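Local coordinates for protein polyhedrin (Uranotaenia sapphirina cypovirus, PDB 4ZQX) that forms the crystalline polyhedra that encase cypovirus particles, and binds ATP in these crystals, at residues Glu28-Ala33 against Met227-Gln232; Ser103-Gly108 against Arg158-Trp163; Lys114-Ile119 against Ala175-Arg180. All blocks are in the same frame, centred on the assembly; numbering follows the deposited sequence. Where two conformers were deposited one is given.

Contact 1: residues Glu28-Ala33 against Met227-Gln232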
loop_
_atom_site.group_PDB
_atom_site.type_symbol
_atom_site.label_atom_id
_atom_site.label_comp_id
_atom_site.label_asym_id
_atom_site.label_seq_id
_atom_site.Cartn_x
_atom_site.Cartn_y
_atom_site.Cartn_z
ATOM N N GLU A 28 3.875 -12.066 13.377
ATOM C CA GLU A 28 4.943 -11.966 12.381
ATOM C C GLU A 28 4.727 -12.948 11.237
ATOM O O GLU A 28 4.379 -14.113 11.463
ATOM C CB GLU A 28 6.304 -12.259 13.023
ATOM C CG GLU A 28 6.594 -11.485 14.290
ATOM C CD GLU A 28 6.866 -10.004 14.078
ATOM O OE1 GLU A 28 7.182 -9.616 12.941
ATOM O OE2 GLU A 28 6.796 -9.238 15.069
ATOM N N LEU A 29 4.946 -12.477 10.009
ATOM C CA LEU A 29 4.869 -13.320 8.812
ATOM C C LEU A 29 6.141 -13.130 7.977
ATOM O O LEU A 29 6.489 -12.012 7.607
ATOM C CB LEU A 29 3.645 -12.940 7.968
ATOM C CG LEU A 29 3.528 -13.540 6.559
ATOM C CD1 LEU A 29 3.342 -15.043 6.599
ATOM C CD2 LEU A 29 2.385 -12.879 5.794
ATOM N N VAL A 30 6.847 -14.220 7.714
ATOM C CA VAL A 30 7.924 -14.213 6.738
ATOM C C VAL A 30 7.613 -15.203 5.645
ATOM O O VAL A 30 7.408 -16.382 5.893
ATOM C CB VAL A 30 9.279 -14.572 7.355
ATOM C CG1 VAL A 30 10.367 -14.628 6.266
ATOM C CG2 VAL A 30 9.657 -13.554 8.411
ATOM N N ILE A 31 7.568 -14.699 4.424
ATOM C CA ILE A 31 7.403 -15.544 3.258
ATOM C C ILE A 31 8.736 -15.668 2.567
ATOM O O ILE A 31 9.395 -14.663 2.327
ATOM C CB ILE A 31 6.381 -14.931 2.300
ATOM C CG1 ILE A 31 5.048 -14.782 3.036
ATOM C CG2 ILE A 31 6.236 -15.795 1.039
ATOM C CD1 ILE A 31 4.000 -14.052 2.282
ATOM N N VAL A 32 9.145 -16.904 2.285
ATOM C CA VAL A 32 10.387 -17.149 1.569
ATOM C C VAL A 32 10.116 -17.863 0.256
ATOM O O VAL A 32 9.516 -18.957 0.240
ATOM C CB VAL A 32 11.337 -18.045 2.390
ATOM C CG1 VAL A 32 12.673 -18.270 1.648
ATOM C CG2 VAL A 32 11.557 -17.459 3.784
ATOM N N ALA A 33 10.577 -17.252 -0.832
ATOM C CA ALA A 33 10.562 -17.870 -2.152
ATOM C C ALA A 33 11.958 -18.400 -2.458
ATOM O O ALA A 33 12.931 -17.684 -2.306
ATOM C CB ALA A 33 10.149 -16.841 -3.218
ATOM N N MET A 227 13.379 -16.323 13.993
ATOM C CA MET A 227 12.388 -17.117 13.272
ATOM C C MET A 227 13.056 -18.429 12.890
ATOM O O MET A 227 14.023 -18.439 12.145
ATOM C CB MET A 227 11.914 -16.414 11.999
ATOM C CG MET A 227 10.749 -17.140 11.293
ATOM S SD MET A 227 9.181 -17.015 12.193
ATOM C CE MET A 227 8.586 -15.431 11.594
ATOM N N THR A 228 12.531 -19.539 13.392
ATOM C CA THR A 228 13.106 -20.831 13.081
ATOM C C THR A 228 12.669 -21.252 11.684
ATOM O O THR A 228 11.513 -21.104 11.341
ATOM C CB THR A 228 12.645 -21.872 14.128
ATOM O OG1 THR A 228 12.989 -21.396 15.440
ATOM C CG2 THR A 228 13.304 -23.206 13.889
ATOM N N MET A 229 13.596 -21.736 10.865
ATOM C CA MET A 229 13.252 -22.198 9.521
ATOM C C MET A 229 13.680 -23.645 9.351
ATOM O O MET A 229 14.564 -24.124 10.055
ATOM C CB MET A 229 13.912 -21.304 8.471
ATOM C CG MET A 229 13.376 -19.903 8.523
ATOM S SD MET A 229 14.004 -18.867 7.212
ATOM C CE MET A 229 13.122 -17.376 7.583
ATOM N N LEU A 230 13.041 -24.324 8.407
ATOM C CA LEU A 230 13.264 -25.735 8.156
ATOM C C LEU A 230 13.830 -25.888 6.757
ATOM O O LEU A 230 13.291 -25.302 5.811
ATOM C CB LEU A 230 11.934 -26.478 8.246
ATOM C CG LEU A 230 12.006 -27.997 8.332
ATOM C CD1 LEU A 230 12.596 -28.395 9.664
ATOM C CD2 LEU A 230 10.628 -28.629 8.148
ATOM N N ASP A 231 14.902 -26.670 6.617
ATOM C CA ASP A 231 15.524 -26.869 5.312
ATOM C C ASP A 231 15.019 -28.145 4.645
ATOM O O ASP A 231 14.135 -28.834 5.180
ATOM C CB ASP A 231 17.068 -26.824 5.408
ATOM C CG ASP A 231 17.670 -28.008 6.142
ATOM O OD1 ASP A 231 17.001 -29.054 6.278
ATOM O OD2 ASP A 231 18.834 -27.881 6.589
ATOM N N GLN A 232 15.582 -28.462 3.483
ATOM C CA GLN A 232 15.123 -29.600 2.686
ATOM C C GLN A 232 15.542 -30.955 3.265
ATOM O O GLN A 232 15.179 -32.007 2.726
ATOM C CB GLN A 232 15.614 -29.474 1.238
ATOM C CG GLN A 232 17.126 -29.532 1.033
ATOM C CD GLN A 232 17.788 -28.154 0.990
ATOM O OE1 GLN A 232 17.441 -27.246 1.771
ATOM N NE2 GLN A 232 18.751 -27.987 0.080
#

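Contact 2: residues Ser103-Gly108 against Arg158-Trp163. With ATP (adenosine-5'-triphosphate), chain B.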
loop_
_atom_site.group_PDB
_atom_site.type_symbol
_atom_site.label_atom_id
_atom_site.label_comp_id
_atom_site.label_asym_id
_atom_site.label_seq_id
_atom_site.Cartn_x
_atom_site.Cartn_y
_atom_site.Cartn_z
ATOM N N SER A 103 7.643 -20.944 1.248
ATOM C CA SER A 103 7.554 -21.264 2.661
ATOM C C SER A 103 6.943 -20.079 3.379
ATOM O O SER A 103 7.373 -18.949 3.174
ATOM C CB SER A 103 8.954 -21.501 3.225
ATOM O OG SER A 103 9.610 -22.523 2.516
ATOM N N PHE A 104 5.969 -20.356 4.240
ATOM C CA PHE A 104 5.254 -19.338 4.992
ATOM C C PHE A 104 5.505 -19.580 6.472
ATOM O O PHE A 104 5.083 -20.596 7.000
ATOM C CB PHE A 104 3.744 -19.416 4.719
ATOM C CG PHE A 104 3.370 -19.141 3.295
ATOM C CD1 PHE A 104 3.462 -20.132 2.336
ATOM C CD2 PHE A 104 2.934 -17.889 2.914
ATOM C CE1 PHE A 104 3.131 -19.873 1.031
ATOM C CE2 PHE A 104 2.605 -17.633 1.615
ATOM C CZ PHE A 104 2.708 -18.629 0.670
ATOM N N TYR A 105 6.180 -18.639 7.128
ATOM C CA TYR A 105 6.513 -18.744 8.544
ATOM C C TYR A 105 5.677 -17.751 9.345
ATOM O O TYR A 105 5.744 -16.559 9.091
ATOM C CB TYR A 105 8.006 -18.477 8.738
ATOM C CG TYR A 105 8.854 -19.588 8.167
ATOM C CD1 TYR A 105 8.995 -20.786 8.852
ATOM C CD2 TYR A 105 9.483 -19.460 6.935
ATOM C CE1 TYR A 105 9.742 -21.827 8.337
ATOM C CE2 TYR A 105 10.258 -20.489 6.425
ATOM C CZ TYR A 105 10.372 -21.678 7.131
ATOM O OH TYR A 105 11.121 -22.746 6.661
ATOM N N LEU A 106 4.875 -18.259 10.283
ATOM C CA LEU A 106 3.990 -17.425 11.098
ATOM C C LEU A 106 4.371 -17.545 12.564
ATOM O O LEU A 106 4.545 -18.661 13.065
ATOM C CB LEU A 106 2.521 -17.861 10.935
ATOM C CG LEU A 106 1.786 -17.529 9.632
ATOM C CD1 LEU A 106 2.337 -18.316 8.455
ATOM C CD2 LEU A 106 0.293 -17.797 9.788
ATOM N N ARG A 107 4.497 -16.417 13.259
ATOM C CA ARG A 107 4.903 -16.469 14.657
ATOM C C ARG A 107 4.129 -15.448 15.461
ATOM O O ARG A 107 4.123 -14.272 15.128
ATOM C CB ARG A 107 6.415 -16.202 14.809
ATOM C CG ARG A 107 6.970 -16.558 16.192
ATOM C CD ARG A 107 8.363 -15.943 16.449
ATOM N NE ARG A 107 8.999 -16.536 17.625
ATOM C CZ ARG A 107 8.799 -16.143 18.880
ATOM N NH1 ARG A 107 7.993 -15.126 19.144
ATOM N NH2 ARG A 107 9.416 -16.767 19.874
ATOM N N GLY A 108 3.505 -15.902 16.537
ATOM C CA GLY A 108 2.790 -15.007 17.418
ATOM C C GLY A 108 1.422 -15.494 17.815
ATOM O O GLY A 108 1.122 -16.693 17.749
ATOM N N ARG A 158 5.986 -21.175 22.187
ATOM C CA ARG A 158 4.884 -22.052 21.789
ATOM C C ARG A 158 4.019 -21.406 20.704
ATOM O O ARG A 158 2.786 -21.502 20.748
ATOM C CB ARG A 158 4.002 -22.389 23.002
ATOM C CG ARG A 158 4.792 -22.826 24.231
ATOM C CD ARG A 158 3.905 -23.079 25.458
ATOM N NE ARG A 158 3.081 -21.933 25.851
ATOM C CZ ARG A 158 3.536 -20.831 26.443
ATOM N NH1 ARG A 158 4.830 -20.685 26.694
ATOM N NH2 ARG A 158 2.693 -19.859 26.765
ATOM N N CYS A 159 4.638 -20.740 19.733
ATOM C CA CYS A 159 3.858 -19.910 18.823
ATOM C C CYS A 159 4.367 -19.760 17.402
ATOM O O CYS A 159 4.070 -18.751 16.764
ATOM C CB CYS A 159 3.693 -18.520 19.457
ATOM S SG CYS A 159 5.202 -17.516 19.580
ATOM N N GLU A 160 5.087 -20.752 16.874
ATOM C CA GLU A 160 5.467 -20.701 15.455
ATOM C C GLU A 160 4.949 -21.931 14.704
ATOM O O GLU A 160 5.072 -23.069 15.189
ATOM C CB GLU A 160 6.979 -20.582 15.251
ATOM C CG GLU A 160 7.330 -20.434 13.758
ATOM C CD GLU A 160 8.816 -20.423 13.455
ATOM O OE1 GLU A 160 9.600 -19.975 14.299
ATOM O OE2 GLU A 160 9.193 -20.867 12.351
ATOM N N LYS A 161 4.383 -21.680 13.525
ATOM C CA LYS A 161 4.018 -22.732 12.589
ATOM C C LYS A 161 4.366 -22.294 11.180
ATOM O O LYS A 161 4.530 -21.102 10.916
ATOM C CB LYS A 161 2.514 -23.031 12.647
ATOM C CG LYS A 161 2.001 -23.396 14.028
ATOM C CD LYS A 161 0.539 -23.846 13.957
ATOM C CE LYS A 161 -0.117 -23.887 15.321
ATOM N NZ LYS A 161 0.502 -24.883 16.239
ATOM N N ALA A 162 4.434 -23.260 10.271
ATOM C CA ALA A 162 4.770 -22.978 8.892
ATOM C C ALA A 162 3.876 -23.739 7.926
ATOM O O ALA A 162 3.203 -24.700 8.300
ATOM C CB ALA A 162 6.221 -23.326 8.631
ATOM N N TRP A 163 3.871 -23.287 6.678
ATOM C CA TRP A 163 3.181 -23.994 5.596
ATOM C C TRP A 163 4.060 -23.962 4.341
ATOM O O TRP A 163 4.737 -22.968 4.085
ATOM C CB TRP A 163 1.788 -23.395 5.341
ATOM C CG TRP A 163 0.973 -24.209 4.370
ATOM C CD1 TRP A 163 0.411 -25.430 4.602
ATOM C CD2 TRP A 163 0.647 -23.873 3.010
ATOM N NE1 TRP A 163 -0.244 -25.876 3.476
ATOM C CE2 TRP A 163 -0.123 -24.936 2.490
ATOM C CE3 TRP A 163 0.910 -22.764 2.191
ATOM C CZ2 TRP A 163 -0.605 -24.945 1.183
ATOM C CZ3 TRP A 163 0.424 -22.765 0.892
ATOM C CH2 TRP A 163 -0.338 -23.846 0.403
HETATM P PG ATP B . 8.104 -24.014 21.530
HETATM O O1G ATP B . 7.550 -25.376 21.865
HETATM O O2G ATP B . 7.581 -23.387 20.252
HETATM O O3G ATP B . 8.123 -23.057 22.708
HETATM P PB ATP B . 10.652 -25.359 21.695
HETATM O O1B ATP B . 12.032 -24.779 21.485
HETATM O O2B ATP B . 10.209 -25.779 23.073
HETATM O O3B ATP B . 9.632 -24.269 21.078
HETATM P PA ATP B . 9.941 -28.064 20.836
HETATM O O1A ATP B . 11.126 -28.980 21.011
HETATM O O2A ATP B . 8.825 -28.079 21.863
HETATM O O3A ATP B . 10.508 -26.561 20.612
HETATM O "O5'" ATP B . 9.290 -28.408 19.388
HETATM C "C5'" ATP B . 8.146 -27.704 18.898
HETATM C "C4'" ATP B . 7.615 -28.461 17.690
HETATM O "O4'" ATP B . 8.567 -28.413 16.624
HETATM C "C3'" ATP B . 7.385 -29.936 17.987
HETATM O "O3'" ATP B . 6.111 -30.316 17.473
HETATM C "C2'" ATP B . 8.477 -30.667 17.232
HETATM O "O2'" ATP B . 8.121 -31.977 16.766
HETATM C "C1'" ATP B . 8.759 -29.720 16.078
HETATM N N9 ATP B . 10.133 -29.947 15.573
HETATM C C8 ATP B . 11.282 -29.838 16.280
HETATM N N7 ATP B . 12.357 -30.132 15.502
HETATM C C5 ATP B . 11.882 -30.434 14.282
HETATM C C6 ATP B . 12.476 -30.836 13.000
HETATM N N6 ATP B . 13.817 -30.947 12.949
HETATM N N1 ATP B . 11.656 -31.073 11.946
HETATM C C2 ATP B . 10.317 -30.941 12.063
HETATM N N3 ATP B . 9.711 -30.579 13.209
HETATM C C4 ATP B . 10.423 -30.316 14.328
HETATM O O HOH W 1 10.624 -18.605 16.619
#

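Contact 3: residues Lys114-Ile119 against Ala175-Arg180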
loop_
_atom_site.group_PDB
_atom_site.type_symbol
_atom_site.label_atom_id
_atom_site.label_comp_id
_atom_site.label_asym_id
_atom_site.label_seq_id
_atom_site.Cartn_x
_atom_site.Cartn_y
_atom_site.Cartn_z
ATOM N N LYS A 114 -8.351 -19.513 11.473
ATOM C CA LYS A 114 -8.823 -18.558 10.470
ATOM C C LYS A 114 -7.718 -17.974 9.595
ATOM O O LYS A 114 -8.006 -17.218 8.656
ATOM C CB LYS A 114 -9.603 -17.410 11.132
ATOM C CG LYS A 114 -10.946 -17.830 11.798
ATOM C CD LYS A 114 -11.908 -18.590 10.880
ATOM C CE LYS A 114 -12.331 -17.815 9.651
ATOM N NZ LYS A 114 -13.372 -16.779 9.925
ATOM N N ALA A 115 -6.462 -18.298 9.887
ATOM C CA ALA A 115 -5.373 -17.834 9.031
ATOM C C ALA A 115 -5.570 -18.420 7.639
ATOM O O ALA A 115 -5.803 -19.623 7.504
ATOM C CB ALA A 115 -4.039 -18.233 9.608
ATOM N N SER A 116 -5.509 -17.577 6.609
ATOM C CA SER A 116 -5.723 -18.054 5.244
ATOM C C SER A 116 -4.571 -17.689 4.325
ATOM O O SER A 116 -4.058 -16.584 4.369
ATOM C CB SER A 116 -7.043 -17.531 4.684
ATOM O OG SER A 116 -7.063 -16.125 4.637
ATOM N N ILE A 117 -4.163 -18.652 3.506
ATOM C CA ILE A 117 -3.093 -18.460 2.536
ATOM C C ILE A 117 -3.688 -18.810 1.183
ATOM O O ILE A 117 -4.040 -19.954 0.935
ATOM C CB ILE A 117 -1.876 -19.354 2.839
ATOM C CG1 ILE A 117 -1.320 -19.032 4.233
ATOM C CG2 ILE A 117 -0.792 -19.179 1.773
ATOM C CD1 ILE A 117 -0.267 -20.023 4.714
ATOM N N ASP A 118 -3.814 -17.810 0.326
ATOM C CA ASP A 118 -4.473 -17.974 -0.959
ATOM C C ASP A 118 -3.450 -17.732 -2.069
ATOM O O ASP A 118 -2.933 -16.623 -2.216
ATOM C CB ASP A 118 -5.637 -16.971 -1.016
ATOM C CG ASP A 118 -6.515 -17.114 -2.257
ATOM O OD1 ASP A 118 -6.428 -18.136 -2.981
ATOM O OD2 ASP A 118 -7.326 -16.186 -2.477
ATOM N N ILE A 119 -3.145 -18.785 -2.821
ATOM C CA ILE A 119 -2.266 -18.702 -3.986
ATOM C C ILE A 119 -3.137 -18.409 -5.201
ATOM O O ILE A 119 -3.975 -19.249 -5.589
ATOM C CB ILE A 119 -1.512 -20.003 -4.203
ATOM C CG1 ILE A 119 -0.790 -20.427 -2.920
ATOM C CG2 ILE A 119 -0.522 -19.858 -5.359
ATOM C CD1 ILE A 119 0.181 -19.421 -2.382
ATOM N N ALA A 175 -2.041 -13.861 -1.467
ATOM C CA ALA A 175 -2.791 -13.120 -0.453
ATOM C C ALA A 175 -2.869 -13.938 0.827
ATOM O O ALA A 175 -3.466 -15.011 0.848
ATOM C CB ALA A 175 -4.182 -12.798 -0.944
ATOM N N VAL A 176 -2.253 -13.412 1.876
ATOM C CA VAL A 176 -2.229 -14.049 3.181
ATOM C C VAL A 176 -2.944 -13.123 4.151
ATOM O O VAL A 176 -2.626 -11.935 4.229
ATOM C CB VAL A 176 -0.779 -14.280 3.660
ATOM C CG1 VAL A 176 -0.749 -14.975 5.023
ATOM C CG2 VAL A 176 -0.046 -15.107 2.667
ATOM N N ILE A 177 -3.926 -13.665 4.860
ATOM C CA ILE A 177 -4.655 -12.921 5.872
ATOM C C ILE A 177 -4.475 -13.646 7.194
ATOM O O ILE A 177 -4.847 -14.811 7.292
ATOM C CB ILE A 177 -6.154 -12.857 5.529
ATOM C CG1 ILE A 177 -6.345 -12.182 4.172
ATOM C CG2 ILE A 177 -6.921 -12.061 6.600
ATOM C CD1 ILE A 177 -7.747 -12.263 3.616
ATOM N N VAL A 178 -3.912 -12.970 8.194
ATOM C CA VAL A 178 -3.573 -13.593 9.476
ATOM C C VAL A 178 -4.232 -12.841 10.621
ATOM O O VAL A 178 -3.710 -11.814 11.067
ATOM C CB VAL A 178 -2.064 -13.585 9.728
ATOM C CG1 VAL A 178 -1.740 -14.349 10.996
ATOM C CG2 VAL A 178 -1.335 -14.183 8.558
ATOM N N PRO A 179 -5.382 -13.340 11.114
ATOM C CA PRO A 179 -6.092 -12.638 12.193
ATOM C C PRO A 179 -5.573 -13.017 13.575
ATOM O O PRO A 179 -5.068 -14.131 13.773
ATOM C CB PRO A 179 -7.550 -13.116 12.034
ATOM C CG PRO A 179 -7.555 -14.124 10.971
ATOM C CD PRO A 179 -6.148 -14.506 10.654
ATOM N N ARG A 180 -5.688 -12.077 14.506
ATOM C CA ARG A 180 -5.323 -12.308 15.889
ATOM C C ARG A 180 -6.249 -13.313 16.609
ATOM O O ARG A 180 -7.463 -13.287 16.439
ATOM C CB ARG A 180 -5.360 -10.980 16.644
ATOM C CG ARG A 180 -4.755 -11.093 18.034
ATOM C CD ARG A 180 -4.704 -9.766 18.773
ATOM N NE ARG A 180 -3.857 -9.886 19.961
ATOM C CZ ARG A 180 -2.524 -9.737 19.971
ATOM N NH1 ARG A 180 -1.827 -9.431 18.867
ATOM N NH2 ARG A 180 -1.876 -9.892 21.107
HETATM O O HOH W 2 -6.196 -15.350 1.959
#

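Contact 1: residues Glu28-Ala33 against Met227-Gln232
The carboxylate of E28 is held through OE1 by a hydrogen bond to NE2 of H44, while lower down the same side chain CB meets the methyl CE of M227 at 4.2 Å. E28 lies on strand 27-34, inside the six-stranded antiparallel sheet, and the chain leaving helix 214-225 runs over the face bearing E28, V30 and V32. The second subunit reaches this spot as well: its Y133 packs on E28, V30 and M227 alike, and OD2 of its D136 comes near OE2 of E28, a pairing of like charges that could raise the proton affinity of one of the two acids. The contact itself is apolar: the methyl ends of both methionines meet valine methyls and, at E28, the methylene CB.

M227 starts with CG anti to its backbone N, then bends at chi2 (71°) and again at chi3 (85°), which turns CE back toward the strand. That methyl lies 3.8 Å from CG2 of V30, the two side chains sliding past each other in opposite directions.

M229 is built differently: beyond CG it is extended, chi3 being 178°, and it reaches the strand with its methyl end, at about a right angle to V30. Helix 214-225 adds L217, which touches both V32 and M229. L230, the residue after M229, belongs to the ATP pocket. CE of M229 ends 4.1 Å from CG1 of V30 and an equal 4.1 Å from CG2 of V32.

Contact 2: residues Ser103-Gly108 against Arg158-Trp163
This is an antiparallel pairing of neighbouring strands in the six-stranded sheet, strand 101-107 lying between 27-34 and 160-166. Five backbone hydrogen bonds join the segments; L106 N to K161 O is the straightest, with an N-H...O angle of 168°. The last, G108 N to C159 O, lies beyond the end of the strands.

F104 and W163, a hydrogen-bonded pair, run side by side. CD1 of F104 approaches the edge of the indole at CE3, 3.7 Å away, with the planes tilted at 43°. On the other face CB of A162 touches CD1 of Y105 at 3.8 Å.

R107 and E160 do not meet charge to charge. A water accepts from R107 NE (2.8 Å) and donates to E160 OE1 (2.9 Å), an oxygen that also takes T228 N, while R107 NH2 goes to S154 O. With chi1 at 69°, SG of C159 sits between its backbone N and carbonyl carbon, over one face of the guanidinium and 3.7 Å from NH1 of R107. One residue earlier, R158 N donates to ATP O3G at 2.9 Å. The strand pair thus ends in the ATP site, where backbone N-H groups of R158 and G156 bind the nucleotide.

Contact 3: residues Lys114-Ile119 against Ala175-Arg180
The puckered ring of P179, C-gamma endo, lies against K114 and A115, just before strand 116-120: its CG is 3.9 Å from CB of K114, and its CD is 3.8 Å from CA of A115. E199 of the third subunit also packs on the proline. The carboxylate of D118, a truly flat group, is engaged through OD2 in a salt bridge with R120 NH1, and CB of D118 touches A175 O at 3.5 Å.

From S116 to D118 the strand pairs antiparallel with A175-I177, joined by four backbone hydrogen bonds; S116 N to I177 O is nearly straight, at 173°. S116 OG, placed between the backbone N and the carbonyl carbon by a chi1 of 61°, stands 3.5 Å from CB of I177. A water bridges S116 OG (2.9 Å) and A175 O, to which it donates at 3.0 Å; that carbonyl oxygen also accepts D118 N. On this face T203 of the third subunit covers A175 and I177, so the trimer interface reaches the sheet.

On the opposite face I117 and V176 lie side by side, their CG1 atoms 4.2 Å apart, and both pack on F104 of the larger sheet. One face turned to a second sheet in this way is characteristic of a beta sandwich, here with strand 116-120 at the margin of its three-stranded layer.

How the contacts relate
Contacts 1 and 2 share the six-stranded sheet, their centres about 8 Å apart, because strand 27-34 borders strand 101-107: E28 N and V32 N lie 2.8 Å from R107 O and S103 O, respectively. Contact 3 belongs to the three-stranded sheet, with its centre about 12 Å from that of contact 2 and 16 Å from that of contact 1. Side chains bridge the layers, as where L29 CD2 meets V176 CG1 at 3.8 Å. Along the chain contact 1 encloses both others, while the segments of contacts 2 and 3 alternate. The chain thus crosses from one sheet to the other and back before its C-terminal part returns to cover the larger sheet beside the ATP site.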